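Local structure of bacteriophage virulence determinant (Salmonella enterica subsp. enterica serovar Typhimurium str. 14028S, 6GGR) at residues 27-32 with 188-193; 75-80 with 162-167; 146-151 with 155-160. The protein binds zinc and, as a member of the PipA family of Salmonella virulence proteins, probably acts as a metalloprotease on host NF-kappaB subunits. One frame throughout, in Å; residues are numbered along the deposited sequence.

Contact 1: residues 27-32 with 188-193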
loop_
_atom_site.group_PDB
_atom_site.type_symbol
_atom_site.label_atom_id
_atom_site.label_comp_id
_atom_site.label_asym_id
_atom_site.label_seq_id
_atom_site.Cartn_x
_atom_site.Cartn_y
_atom_site.Cartn_z
ATOM N N LEU B 27 -11.730 -4.617 -20.390
ATOM C CA LEU B 27 -12.540 -5.026 -21.532
ATOM C C LEU B 27 -11.682 -5.576 -22.663
ATOM O O LEU B 27 -12.143 -6.431 -23.426
ATOM C CB LEU B 27 -13.385 -3.849 -22.030
ATOM C CG LEU B 27 -14.550 -3.404 -21.140
ATOM C CD1 LEU B 27 -15.188 -2.139 -21.702
ATOM C CD2 LEU B 27 -15.598 -4.501 -20.984
ATOM N N GLN B 28 -10.436 -5.118 -22.785
ATOM C CA GLN B 28 -9.578 -5.621 -23.849
ATOM C C GLN B 28 -8.713 -6.792 -23.408
ATOM O O GLN B 28 -8.304 -7.593 -24.256
ATOM C CB GLN B 28 -8.699 -4.499 -24.408
ATOM C CG GLN B 28 -7.738 -3.867 -23.436
ATOM C CD GLN B 28 -6.950 -2.739 -24.081
ATOM O OE1 GLN B 28 -7.524 -1.746 -24.531
ATOM N NE2 GLN B 28 -5.633 -2.896 -24.148
ATOM N N HIS B 29 -8.440 -6.933 -22.107
ATOM C CA HIS B 29 -7.872 -8.190 -21.638
ATOM C C HIS B 29 -8.873 -9.327 -21.801
ATOM O O HIS B 29 -8.477 -10.467 -22.071
ATOM C CB HIS B 29 -7.428 -8.077 -20.180
ATOM C CG HIS B 29 -6.696 -9.287 -19.683
ATOM N ND1 HIS B 29 -5.393 -9.564 -20.036
ATOM C CD2 HIS B 29 -7.093 -10.302 -18.878
ATOM C CE1 HIS B 29 -5.015 -10.692 -19.463
ATOM N NE2 HIS B 29 -6.027 -11.161 -18.756
ATOM N N ASP B 30 -10.170 -9.033 -21.656
ATOM C CA ASP B 30 -11.194 -10.025 -21.960
ATOM C C ASP B 30 -11.084 -10.504 -23.400
ATOM O O ASP B 30 -11.345 -11.678 -23.686
ATOM C CB ASP B 30 -12.588 -9.448 -21.714
ATOM C CG ASP B 30 -12.876 -9.200 -20.247
ATOM O OD1 ASP B 30 -12.232 -9.830 -19.383
ATOM O OD2 ASP B 30 -13.765 -8.371 -19.961
ATOM N N GLY B 31 -10.704 -9.614 -24.319
ATOM C CA GLY B 31 -10.488 -10.016 -25.697
ATOM C C GLY B 31 -9.462 -11.116 -25.844
ATOM O O GLY B 31 -9.414 -11.778 -26.886
ATOM N N LEU B 32 -8.639 -11.331 -24.822
ATOM C CA LEU B 32 -7.597 -12.343 -24.844
ATOM C C LEU B 32 -7.883 -13.518 -23.916
ATOM O O LEU B 32 -7.607 -14.664 -24.280
ATOM C CB LEU B 32 -6.261 -11.697 -24.463
ATOM C CG LEU B 32 -5.860 -10.364 -25.093
ATOM C CD1 LEU B 32 -4.455 -9.981 -24.630
ATOM C CD2 LEU B 32 -5.936 -10.407 -26.611
ATOM N N VAL B 188 -9.447 -3.728 -9.883
ATOM C CA VAL B 188 -10.608 -3.534 -9.022
ATOM C C VAL B 188 -11.857 -4.091 -9.693
ATOM O O VAL B 188 -12.637 -4.829 -9.081
ATOM C CB VAL B 188 -10.767 -2.044 -8.669
ATOM C CG1 VAL B 188 -12.106 -1.788 -7.976
ATOM C CG2 VAL B 188 -9.611 -1.582 -7.777
ATOM N N GLU B 189 -12.063 -3.756 -10.967
ATOM C CA GLU B 189 -13.281 -4.191 -11.643
ATOM C C GLU B 189 -13.340 -5.710 -11.724
ATOM O O GLU B 189 -14.370 -6.318 -11.410
ATOM C CB GLU B 189 -13.375 -3.553 -13.031
ATOM C CG GLU B 189 -13.524 -2.035 -12.977
ATOM C CD GLU B 189 -14.341 -1.467 -14.120
ATOM O OE1 GLU B 189 -14.661 -2.219 -15.063
ATOM O OE2 GLU B 189 -14.662 -0.259 -14.072
ATOM N N TYR B 190 -12.236 -6.344 -12.130
ATOM C CA TYR B 190 -12.155 -7.802 -12.097
ATOM C C TYR B 190 -12.472 -8.334 -10.707
ATOM O O TYR B 190 -13.273 -9.263 -10.550
ATOM C CB TYR B 190 -10.756 -8.263 -12.521
ATOM C CG TYR B 190 -10.561 -8.496 -14.002
ATOM C CD1 TYR B 190 -11.504 -9.183 -14.757
ATOM C CD2 TYR B 190 -9.415 -8.045 -14.643
ATOM C CE1 TYR B 190 -11.315 -9.405 -16.109
ATOM C CE2 TYR B 190 -9.218 -8.258 -15.995
ATOM C CZ TYR B 190 -10.170 -8.938 -16.723
ATOM O OH TYR B 190 -9.972 -9.152 -18.067
ATOM N N THR B 191 -11.838 -7.760 -9.681
ATOM C CA THR B 191 -12.051 -8.238 -8.322
ATOM C C THR B 191 -13.512 -8.092 -7.915
ATOM O O THR B 191 -14.094 -9.016 -7.335
ATOM C CB THR B 191 -11.128 -7.487 -7.355
ATOM O OG1 THR B 191 -9.762 -7.700 -7.741
ATOM C CG2 THR B 191 -11.310 -7.975 -5.928
ATOM N N ASN B 192 -14.132 -6.950 -8.231
ATOM C CA ASN B 192 -15.549 -6.768 -7.920
ATOM C C ASN B 192 -16.397 -7.867 -8.548
ATOM O O ASN B 192 -17.286 -8.431 -7.900
ATOM C CB ASN B 192 -16.031 -5.401 -8.405
ATOM C CG ASN B 192 -15.542 -4.255 -7.534
ATOM O OD1 ASN B 192 -15.055 -4.456 -6.421
ATOM N ND2 ASN B 192 -15.696 -3.037 -8.035
ATOM N N ILE B 193 -16.148 -8.171 -9.824
ATOM C CA ILE B 193 -16.975 -9.132 -10.551
ATOM C C ILE B 193 -16.768 -10.539 -10.005
ATOM O O ILE B 193 -17.727 -11.293 -9.804
ATOM C CB ILE B 193 -16.660 -9.071 -12.054
ATOM C CG1 ILE B 193 -16.994 -7.685 -12.608
ATOM C CG2 ILE B 193 -17.436 -10.159 -12.809
ATOM C CD1 ILE B 193 -16.428 -7.423 -13.993
#

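Contact 2: residues 75-80 with 162-167. Unlike the reference sequence in segment 162-167: Gln167 (reference Glu).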
loop_
_atom_site.group_PDB
_atom_site.type_symbol
_atom_site.label_atom_id
_atom_site.label_comp_id
_atom_site.label_asym_id
_atom_site.label_seq_id
_atom_site.Cartn_x
_atom_site.Cartn_y
_atom_site.Cartn_z
ATOM N N SER B 75 -5.006 -21.397 -1.067
ATOM C CA SER B 75 -5.509 -22.544 -1.813
ATOM C C SER B 75 -7.029 -22.636 -1.731
ATOM O O SER B 75 -7.694 -22.905 -2.738
ATOM C CB SER B 75 -4.863 -23.829 -1.291
ATOM O OG SER B 75 -5.356 -24.964 -1.979
ATOM N N ARG B 76 -7.597 -22.427 -0.540
ATOM C CA ARG B 76 -9.050 -22.440 -0.402
ATOM C C ARG B 76 -9.689 -21.390 -1.299
ATOM O O ARG B 76 -10.641 -21.675 -2.033
ATOM C CB ARG B 76 -9.449 -22.194 1.054
ATOM C CG ARG B 76 -8.910 -23.200 2.056
ATOM C CD ARG B 76 -9.504 -22.960 3.437
ATOM N NE ARG B 76 -9.225 -21.614 3.943
ATOM C CZ ARG B 76 -10.018 -20.558 3.775
ATOM N NH1 ARG B 76 -11.160 -20.665 3.106
ATOM N NH2 ARG B 76 -9.669 -19.382 4.280
ATOM N N ILE B 77 -9.172 -20.162 -1.249
ATOM C CA ILE B 77 -9.770 -19.057 -1.995
ATOM C C ILE B 77 -9.658 -19.300 -3.494
ATOM O O ILE B 77 -10.611 -19.065 -4.247
ATOM C CB ILE B 77 -9.111 -17.732 -1.570
ATOM C CG1 ILE B 77 -9.551 -17.383 -0.143
ATOM C CG2 ILE B 77 -9.462 -16.598 -2.539
ATOM C CD1 ILE B 77 -8.762 -16.268 0.501
ATOM N N LEU B 78 -8.496 -19.770 -3.953
ATOM C CA LEU B 78 -8.342 -20.119 -5.362
ATOM C C LEU B 78 -9.355 -21.180 -5.769
ATOM O O LEU B 78 -9.993 -21.079 -6.821
ATOM C CB LEU B 78 -6.921 -20.615 -5.626
ATOM C CG LEU B 78 -5.797 -19.583 -5.565
ATOM C CD1 LEU B 78 -4.450 -20.285 -5.547
ATOM C CD2 LEU B 78 -5.883 -18.627 -6.740
ATOM N N GLU B 79 -9.508 -22.213 -4.939
ATOM C CA GLU B 79 -10.453 -23.281 -5.232
ATOM C C GLU B 79 -11.878 -22.745 -5.332
ATOM O O GLU B 79 -12.605 -23.055 -6.284
ATOM C CB GLU B 79 -10.344 -24.361 -4.153
ATOM C CG GLU B 79 -11.370 -25.473 -4.242
ATOM C CD GLU B 79 -11.084 -26.597 -3.261
ATOM O OE1 GLU B 79 -10.384 -26.346 -2.255
ATOM O OE2 GLU B 79 -11.552 -27.731 -3.497
ATOM N N ASP B 80 -12.295 -21.934 -4.355
ATOM C CA ASP B 80 -13.645 -21.376 -4.382
ATOM C C ASP B 80 -13.847 -20.472 -5.589
ATOM O O ASP B 80 -14.897 -20.518 -6.240
ATOM C CB ASP B 80 -13.926 -20.601 -3.095
ATOM C CG ASP B 80 -14.129 -21.505 -1.899
ATOM O OD1 ASP B 80 -14.497 -22.683 -2.093
ATOM O OD2 ASP B 80 -13.927 -21.035 -0.760
ATOM N N ARG B 162 -11.188 -10.455 -0.644
ATOM C CA ARG B 162 -10.947 -9.360 -1.580
ATOM C C ARG B 162 -9.455 -9.092 -1.740
ATOM O O ARG B 162 -8.964 -8.926 -2.861
ATOM C CB ARG B 162 -11.667 -8.091 -1.122
ATOM C CG ARG B 162 -11.520 -6.931 -2.106
ATOM C CD ARG B 162 -12.416 -5.740 -1.760
ATOM N NE ARG B 162 -13.832 -5.986 -2.042
ATOM C CZ ARG B 162 -14.408 -5.831 -3.234
ATOM N NH1 ARG B 162 -13.701 -5.434 -4.281
ATOM N NH2 ARG B 162 -15.702 -6.074 -3.387
ATOM N N SER B 163 -8.716 -9.040 -0.631
ATOM C CA SER B 163 -7.292 -8.730 -0.715
ATOM C C SER B 163 -6.542 -9.808 -1.486
ATOM O O SER B 163 -5.694 -9.508 -2.335
ATOM C CB SER B 163 -6.706 -8.568 0.686
ATOM O OG SER B 163 -7.424 -7.604 1.434
ATOM N N PHE B 164 -6.838 -11.077 -1.196
ATOM C CA PHE B 164 -6.178 -12.176 -1.895
ATOM C C PHE B 164 -6.496 -12.147 -3.384
ATOM O O PHE B 164 -5.599 -12.269 -4.227
ATOM C CB PHE B 164 -6.599 -13.510 -1.277
ATOM C CG PHE B 164 -5.758 -13.929 -0.102
ATOM C CD1 PHE B 164 -5.530 -13.066 0.957
ATOM C CD2 PHE B 164 -5.208 -15.200 -0.050
ATOM C CE1 PHE B 164 -4.760 -13.456 2.032
ATOM C CE2 PHE B 164 -4.442 -15.598 1.023
ATOM C CZ PHE B 164 -4.217 -14.726 2.069
ATOM N N ILE B 165 -7.774 -11.987 -3.729
ATOM C CA ILE B 165 -8.170 -11.987 -5.138
ATOM C C ILE B 165 -7.576 -10.783 -5.858
ATOM O O ILE B 165 -7.126 -10.888 -7.005
ATOM C CB ILE B 165 -9.705 -12.016 -5.254
ATOM C CG1 ILE B 165 -10.264 -13.332 -4.696
ATOM C CG2 ILE B 165 -10.150 -11.804 -6.704
ATOM C CD1 ILE B 165 -9.752 -14.585 -5.391
ATOM N N HIS B 166 -7.565 -9.626 -5.200
ATOM C CA HIS B 166 -6.987 -8.433 -5.811
ATOM C C HIS B 166 -5.530 -8.666 -6.193
ATOM O O HIS B 166 -5.113 -8.351 -7.314
ATOM C CB HIS B 166 -7.112 -7.247 -4.856
ATOM C CG HIS B 166 -6.653 -5.948 -5.445
ATOM N ND1 HIS B 166 -7.528 -4.970 -5.863
ATOM C CD2 HIS B 166 -5.410 -5.474 -5.696
ATOM C CE1 HIS B 166 -6.844 -3.944 -6.337
ATOM N NE2 HIS B 166 -5.557 -4.224 -6.248
ATOM N N GLN B 167 -4.736 -9.215 -5.272
ATOM C CA GLN B 167 -3.326 -9.447 -5.569
ATOM C C GLN B 167 -3.158 -10.533 -6.622
ATOM O O GLN B 167 -2.286 -10.431 -7.492
ATOM C CB GLN B 167 -2.569 -9.824 -4.295
ATOM C CG GLN B 167 -2.592 -8.765 -3.210
ATOM C CD GLN B 167 -2.095 -7.415 -3.687
ATOM O OE1 GLN B 167 -1.301 -7.324 -4.623
ATOM N NE2 GLN B 167 -2.569 -6.358 -3.050
#

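Contact 3: residues 146-151 with 155-160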
loop_
_atom_site.group_PDB
_atom_site.type_symbol
_atom_site.label_atom_id
_atom_site.label_comp_id
_atom_site.label_asym_id
_atom_site.label_seq_id
_atom_site.Cartn_x
_atom_site.Cartn_y
_atom_site.Cartn_z
ATOM N N PRO B 146 -8.011 -1.882 10.481
ATOM C CA PRO B 146 -8.559 -2.215 9.166
ATOM C C PRO B 146 -8.165 -1.175 8.132
ATOM O O PRO B 146 -7.968 0.002 8.442
ATOM C CB PRO B 146 -10.075 -2.228 9.402
ATOM C CG PRO B 146 -10.234 -2.445 10.859
ATOM C CD PRO B 146 -9.064 -1.782 11.506
ATOM N N GLU B 147 -8.028 -1.630 6.892
ATOM C CA GLU B 147 -7.892 -0.749 5.745
ATOM C C GLU B 147 -9.195 -0.785 4.961
ATOM O O GLU B 147 -9.888 -1.805 4.922
ATOM C CB GLU B 147 -6.704 -1.152 4.867
ATOM C CG GLU B 147 -5.351 -0.925 5.548
ATOM C CD GLU B 147 -4.205 -0.819 4.561
ATOM O OE1 GLU B 147 -3.520 -1.836 4.324
ATOM O OE2 GLU B 147 -3.995 0.285 4.018
ATOM N N TYR B 148 -9.520 0.341 4.373
ATOM C CA TYR B 148 -10.801 0.572 3.756
ATOM C C TYR B 148 -10.808 0.844 2.256
ATOM O O TYR B 148 -9.877 1.275 1.728
ATOM C CB TYR B 148 -11.560 1.721 4.523
ATOM C CG TYR B 148 -11.960 1.375 5.975
ATOM C CD1 TYR B 148 -11.074 1.501 7.000
ATOM C CD2 TYR B 148 -13.211 0.906 6.287
ATOM C CE1 TYR B 148 -11.393 1.210 8.258
ATOM C CE2 TYR B 148 -13.571 0.612 7.537
ATOM C CZ TYR B 148 -12.667 0.775 8.558
ATOM O OH TYR B 148 -13.000 0.445 9.803
ATOM N N TYR B 149 -11.903 0.495 1.624
ATOM C CA TYR B 149 -12.100 0.881 0.236
ATOM C C TYR B 149 -13.439 1.595 0.105
ATOM O O TYR B 149 -14.315 1.488 0.968
ATOM C CB TYR B 149 -12.029 -0.332 -0.714
ATOM C CG TYR B 149 -13.158 -1.343 -0.604
ATOM C CD1 TYR B 149 -14.376 -1.129 -1.236
ATOM C CD2 TYR B 149 -12.988 -2.529 0.098
ATOM C CE1 TYR B 149 -15.403 -2.060 -1.153
ATOM C CE2 TYR B 149 -14.011 -3.466 0.186
ATOM C CZ TYR B 149 -15.210 -3.226 -0.442
ATOM O OH TYR B 149 -16.217 -4.160 -0.347
ATOM N N GLU B 150 -13.588 2.339 -0.985
ATOM C CA GLU B 150 -14.762 3.175 -1.181
ATOM C C GLU B 150 -15.861 2.397 -1.893
ATOM O O GLU B 150 -15.597 1.663 -2.851
ATOM C CB GLU B 150 -14.398 4.422 -1.981
ATOM C CG GLU B 150 -15.440 5.525 -1.896
ATOM C CD GLU B 150 -14.850 6.900 -2.138
ATOM O OE1 GLU B 150 -14.035 7.044 -3.074
ATOM O OE2 GLU B 150 -15.193 7.834 -1.385
ATOM N N SER B 151 -17.094 2.558 -1.413
ATOM C CA SER B 151 -18.262 1.932 -2.015
ATOM C C SER B 151 -19.436 2.894 -1.928
ATOM O O SER B 151 -19.346 3.966 -1.324
ATOM C CB SER B 151 -18.620 0.609 -1.326
ATOM O OG SER B 151 -19.355 0.844 -0.135
ATOM N N PRO B 155 -17.475 3.560 3.447
ATOM C CA PRO B 155 -16.205 2.826 3.486
ATOM C C PRO B 155 -16.404 1.399 3.968
ATOM O O PRO B 155 -17.089 1.148 4.962
ATOM C CB PRO B 155 -15.353 3.643 4.463
ATOM C CG PRO B 155 -16.342 4.380 5.312
ATOM C CD PRO B 155 -17.508 4.672 4.414
ATOM N N GLN B 156 -15.792 0.463 3.249
ATOM C CA GLN B 156 -15.844 -0.955 3.572
ATOM C C GLN B 156 -14.456 -1.431 3.965
ATOM O O GLN B 156 -13.456 -1.007 3.377
ATOM C CB GLN B 156 -16.347 -1.774 2.377
ATOM C CG GLN B 156 -17.672 -1.309 1.813
ATOM C CD GLN B 156 -18.798 -1.424 2.813
ATOM O OE1 GLN B 156 -19.040 -2.496 3.367
ATOM N NE2 GLN B 156 -19.487 -0.317 3.062
ATOM N N GLN B 157 -14.398 -2.311 4.958
ATOM C CA GLN B 157 -13.131 -2.922 5.335
ATOM C C GLN B 157 -12.699 -3.921 4.274
ATOM O O GLN B 157 -13.515 -4.688 3.754
ATOM C CB GLN B 157 -13.249 -3.648 6.674
ATOM C CG GLN B 157 -13.602 -2.776 7.854
ATOM C CD GLN B 157 -13.312 -3.459 9.176
ATOM O OE1 GLN B 157 -12.705 -4.530 9.214
ATOM N NE2 GLN B 157 -13.741 -2.843 10.270
ATOM N N PHE B 158 -11.408 -3.913 3.952
ATOM C CA PHE B 158 -10.844 -5.015 3.187
ATOM C C PHE B 158 -10.929 -6.295 4.007
ATOM O O PHE B 158 -10.659 -6.296 5.211
ATOM C CB PHE B 158 -9.386 -4.736 2.829
ATOM C CG PHE B 158 -9.202 -3.873 1.613
ATOM C CD1 PHE B 158 -9.440 -4.378 0.350
ATOM C CD2 PHE B 158 -8.746 -2.572 1.733
ATOM C CE1 PHE B 158 -9.255 -3.596 -0.772
ATOM C CE2 PHE B 158 -8.556 -1.784 0.613
ATOM C CZ PHE B 158 -8.813 -2.302 -0.644
ATOM N N ASP B 159 -11.311 -7.387 3.355
ATOM C CA ASP B 159 -11.279 -8.706 3.966
ATOM C C ASP B 159 -10.314 -9.594 3.189
ATOM O O ASP B 159 -9.840 -9.243 2.106
ATOM C CB ASP B 159 -12.680 -9.332 4.022
ATOM C CG ASP B 159 -13.175 -9.804 2.664
ATOM O OD1 ASP B 159 -12.920 -9.124 1.646
ATOM O OD2 ASP B 159 -13.823 -10.870 2.621
ATOM N N THR B 160 -10.024 -10.761 3.765
ATOM C CA THR B 160 -9.014 -11.647 3.190
ATOM C C THR B 160 -9.350 -11.993 1.745
ATOM O O THR B 160 -8.485 -11.939 0.863
ATOM C CB THR B 160 -8.899 -12.916 4.037
ATOM O OG1 THR B 160 -8.586 -12.560 5.386
ATOM C CG2 THR B 160 -7.811 -13.840 3.500
HETATM O O HOH W 1 -8.739 -4.679 6.748
#

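Contact 1: residues 27-32 with 188-193
Tyr190 reaches out from helix 186-197 and ends its side chain between Asp30 and His29 of helix 24-30. The phenol donates a hydrogen bond from Tyr190 OH to Asp30 OD1, 2.7 Å long. The hydroxyl meets OD1 from above the carboxylate plane, about 50° out of it, and the carboxylate stands steeply to the phenol ring, with the two planes 72° apart. On the imidazole side, His29 CD2 lies 3.2 Å from Tyr190 OH, with the oxygen in the ring plane, so the histidine offers its edge. With His29 CG anti to the backbone N (chi1 -174°), the imidazole is brought to the phenol oxygen, the two side chains crossing at about a right angle. Asp30 is buried, and its OD1 also takes a salt bridge from Arg90; two donors on one oxygen would favour the ionised carboxylate. The tight part is thus confined to the very end of one tyrosine. The rest is loose by comparison: Leu27 and Gln28 on the helix, and Leu32 just after it, are exposed and stay well clear of residues 188-193. Leu91 of helix 86-100 touches both His29 and Tyr190. Helix 160-173 adds Val169 against Tyr190 and Thr173 against His29, so helix 24-30 sits against helices 86-100 and 160-173, the latter carrying the zinc ligands His166 and His170.

Contact 2: residues 75-80 with 162-167
Ile77 meets two consecutive residues of helix 160-173, Phe164 and Ile165, and divides its branches between them. Its long arm goes to the phenylalanine: Ile77 CD1 lies 3.8 Å from Phe164 CD2, touching CB, CG and CD2 of Phe164, where the ring joins its stem, with the two side chains at about a right angle. The short branch serves the other neighbour, and Ile77 CG2 comes to 3.5 Å from Ile165 CD1. That methyl is brought inward by the bend at chi2 of Ile165 (-59°), which turns its end toward helix 64-84 although its CB does not point there. All three residues are buried, and the contact is wholly apolar. In the next shell, Val73 and Leu74 pack on Phe164 and Ala81 on Ile165, so helix 64-84 lines this face over about two turns. His166, a zinc ligand although no metal is bound here, belongs to a different face of its helix; with His170 it frames a HEXXH-type motif in which Gln167 stands where the reference sequence has Glu. Leu135 of strand 132-135 covers Phe164, while Leu195 of helix 186-197 reaches Ile165, leaving the zinc-ligand helix set between helix 64-84, the small sheet and helix 186-197.

Contact 3: residues 146-151 with 155-160
The Tyr149 ring lies against Gln156 in a short antiparallel beta hairpin, with Gln156 CB over one face, 3.6 Å from the ring centroid in a CH-pi contact. Its opposite face receives the guanidinium of Arg162 in a cation-pi contact. The edge of the same ring turns toward the face of Phe158 in an edge-to-face pair, centroids 5.3 Å apart and planes at 59°. The Tyr149 hydroxyl is hydrogen-bonded to Pro203 O. On the other side of the hairpin, Tyr148 and Gln157 run side by side as a non-hydrogen-bonded pair, Gln157 CG lying 3.4 Å from Tyr148 CE2; the Gln157 amide continues to Pro146, with CD 3.5 Å from Pro146 CB. Tyr149 and Gln156 form the hydrogen-bonded pair, exchanging two bonds through their backbone N and O atoms. Beyond them, Phe158 N donates to Glu147 O at 2.8 Å, almost straight. A chain of another protein packs along Glu147, Tyr148, Gln157 and Phe158, and one of its basic side chains makes a salt bridge with Glu147. A water closes the open end of the hairpin, donating to Phe158 O at 2.9 Å and accepting from Glu147 N at 3.1 Å.

In the fold
Along the chain the pairs enclose one another: contact 1 joins parts near the two ends, contact 2 spans a shorter stretch within it, and contact 3 is the local hairpin inside both. Contact 2 lies nearest the centre of the chain, its own centre about 16 Å from those of the other two; the centres of contacts 1 and 3 are about 21 Å apart, their nearest atoms about 6 Å. Helix 160-173 makes the links. It follows the second hairpin strand after two residues, and its Arg162 NH1 probably hydrogen-bonds Asn192 OD1 (2.7 Å). The zinc ligands His166 and His170 thus lie on a helix touching both helix 186-197 and the hairpin that meets the other protein.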